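Local coordinates for exodeoxyribonuclease III (Archaeoglobus fulgidus, PDB 2VOA), which probably cuts the backbone of double-stranded DNA at abasic sites during DNA repair, using magnesium or manganese ions, at residues Y130-V135 with L180-V185. The protein carries 1 engineered substitution. Sequence-based numbering, arbitrary orientation.
Sequences YLQKTV and LELGFV
Leu182 pushes its forked tip against the last turn of helix 115-134, one methyl at the Gln132 backbone, the other on its side chain. CD1 enters the shallow hollow between Leu131 and Gln132, lying 3.7 Å from the backbone N of Gln132 and 4.2 Å from Leu131 CB. The other methyl, CD2, rests on the aliphatic part of the Gln132 side chain, 4.0 Å from CG. That chain runs outward nearly fully extended, with CG anti to the backbone N (chi1 -175°), and crosses the leucine at about a right angle. An alanine in place of Leu182 would probably open a gap over this turn and leave the Gln132 methylenes without the apolar support of the two methyls.

Phe184 supplies the second bump. Its ring reaches tip to tip toward Val135, whose CG2 lies near the ring plane, 4.2 Å from CZ, while Leu131 CD1 approaches CE1 obliquely at 4.1 Å. In this DNase I-like fold, the contact joins the end of helix 115-134, just before strand 141-144, to the turn linking helix 170-180 with edge strand 185-186 of the same sheet. The Phe184 ring also packs edge-to-face with Phe137 and Trp143, and touches Leu221 of strand 218-222. Between the two bumps, Gly183 takes a positive phi of 127°, where a CB would jam against Leu182 O, and Leu180 O accepts bonds from both Gly183 N and Phe184 N, 3.0 Å from each.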
loop_
_atom_site.group_PDB
_atom_site.type_symbol
_atom_site.label_atom_id
_atom_site.label_comp_id
_atom_site.label_asym_id
_atom_site.label_seq_id
_atom_site.Cartn_x
_atom_site.Cartn_y
_atom_site.Cartn_z
ATOM N N TYR A 130 34.028 1.395 20.879
ATOM C CA TYR A 130 34.251 1.110 19.460
ATOM C C TYR A 130 34.777 2.343 18.715
ATOM O O TYR A 130 35.789 2.263 17.988
ATOM C CB TYR A 130 32.978 0.532 18.831
ATOM C CG TYR A 130 33.018 0.379 17.322
ATOM C CD1 TYR A 130 33.641 -0.710 16.711
ATOM C CD2 TYR A 130 32.419 1.341 16.502
ATOM C CE1 TYR A 130 33.660 -0.835 15.294
ATOM C CE2 TYR A 130 32.444 1.225 15.112
ATOM C CZ TYR A 130 33.046 0.138 14.524
ATOM O OH TYR A 130 33.064 0.036 13.142
ATOM N N LEU A 131 34.118 3.483 18.916
ATOM C CA LEU A 131 34.528 4.732 18.255
ATOM C C LEU A 131 35.811 5.310 18.838
ATOM O O LEU A 131 36.645 5.817 18.100
ATOM C CB LEU A 131 33.411 5.755 18.321
ATOM C CG LEU A 131 32.156 5.291 17.564
ATOM C CD1 LEU A 131 31.021 6.255 17.888
ATOM C CD2 LEU A 131 32.377 5.140 16.048
ATOM N N GLN A 132 35.979 5.224 20.157
ATOM C CA GLN A 132 37.233 5.644 20.790
ATOM C C GLN A 132 38.432 4.892 20.191
ATOM O O GLN A 132 39.517 5.467 19.996
ATOM C CB GLN A 132 37.166 5.393 22.301
ATOM C CG GLN A 132 38.367 5.895 23.065
ATOM C CD GLN A 132 38.258 5.606 24.542
ATOM O OE1 GLN A 132 37.951 4.475 24.956
ATOM N NE2 GLN A 132 38.539 6.617 25.358
ATOM N N LYS A 133 38.229 3.606 19.896
ATOM C CA LYS A 133 39.288 2.723 19.415
ATOM C C LYS A 133 39.610 2.940 17.937
ATOM O O LYS A 133 40.772 2.810 17.521
ATOM C CB LYS A 133 38.884 1.262 19.684
ATOM C CG LYS A 133 39.644 0.209 18.917
ATOM C CD LYS A 133 39.222 -1.175 19.370
ATOM C CE LYS A 133 39.178 -2.137 18.199
ATOM N NZ LYS A 133 38.723 -3.492 18.638
ATOM N N THR A 134 38.580 3.274 17.160
ATOM C CA THR A 134 38.663 3.198 15.698
ATOM C C THR A 134 38.574 4.528 14.934
ATOM O O THR A 134 38.897 4.561 13.737
ATOM C CB THR A 134 37.590 2.266 15.134
ATOM O OG1 THR A 134 36.296 2.820 15.383
ATOM C CG2 THR A 134 37.702 0.846 15.744
ATOM N N VAL A 135 38.130 5.596 15.596
ATOM C CA VAL A 135 37.999 6.903 14.920
ATOM C C VAL A 135 39.237 7.798 15.075
ATOM O O VAL A 135 39.746 8.001 16.188
ATOM C CB VAL A 135 36.742 7.672 15.375
ATOM C CG1 VAL A 135 36.753 9.105 14.807
ATOM C CG2 VAL A 135 35.484 6.949 14.925
ATOM N N LEU A 180 29.703 11.773 22.393
ATOM C CA LEU A 180 29.968 13.105 21.812
ATOM C C LEU A 180 31.261 13.724 22.359
ATOM O O LEU A 180 31.995 14.404 21.641
ATOM C CB LEU A 180 28.801 14.062 22.100
ATOM C CG LEU A 180 27.449 13.729 21.456
ATOM C CD1 LEU A 180 26.513 14.954 21.528
ATOM C CD2 LEU A 180 27.597 13.252 20.048
ATOM N N GLU A 181 31.520 13.488 23.647
ATOM C CA GLU A 181 32.677 14.069 24.329
ATOM C C GLU A 181 34.016 13.581 23.764
ATOM O O GLU A 181 35.073 14.155 24.063
ATOM C CB GLU A 181 32.613 13.776 25.829
ATOM C CG GLU A 181 31.651 14.651 26.604
ATOM C CD GLU A 181 31.520 14.208 28.075
ATOM O OE1 GLU A 181 32.279 13.311 28.528
ATOM O OE2 GLU A 181 30.644 14.755 28.780
ATOM N N LEU A 182 33.977 12.507 22.980
ATOM C CA LEU A 182 35.173 12.007 22.292
ATOM C C LEU A 182 35.686 13.023 21.265
ATOM O O LEU A 182 36.875 13.004 20.886
ATOM C CB LEU A 182 34.887 10.679 21.592
ATOM C CG LEU A 182 34.738 9.429 22.459
ATOM C CD1 LEU A 182 34.368 8.248 21.567
ATOM C CD2 LEU A 182 36.019 9.127 23.222
ATOM N N GLY A 183 34.780 13.885 20.817
ATOM C CA GLY A 183 35.129 14.962 19.889
ATOM C C GLY A 183 34.243 14.966 18.674
ATOM O O GLY A 183 34.677 15.342 17.567
ATOM N N PHE A 184 33.002 14.519 18.836
ATOM C CA PHE A 184 32.033 14.655 17.768
ATOM C C PHE A 184 31.269 15.953 17.924
ATOM O O PHE A 184 30.922 16.357 19.053
ATOM C CB PHE A 184 31.076 13.483 17.748
ATOM C CG PHE A 184 31.688 12.218 17.241
ATOM C CD1 PHE A 184 32.011 11.190 18.135
ATOM C CD2 PHE A 184 31.943 12.047 15.875
ATOM C CE1 PHE A 184 32.569 10.005 17.665
ATOM C CE2 PHE A 184 32.506 10.860 15.391
ATOM C CZ PHE A 184 32.807 9.841 16.286
ATOM N N VAL A 185 31.037 16.624 16.799
ATOM C CA VAL A 185 30.233 17.849 16.799
ATOM C C VAL A 185 28.841 17.575 16.188
ATOM O O VAL A 185 28.739 17.075 15.066
ATOM C CB VAL A 185 30.935 18.955 16.004
ATOM C CG1 VAL A 185 30.103 20.211 16.041
ATOM C CG2 VAL A 185 32.335 19.223 16.622
#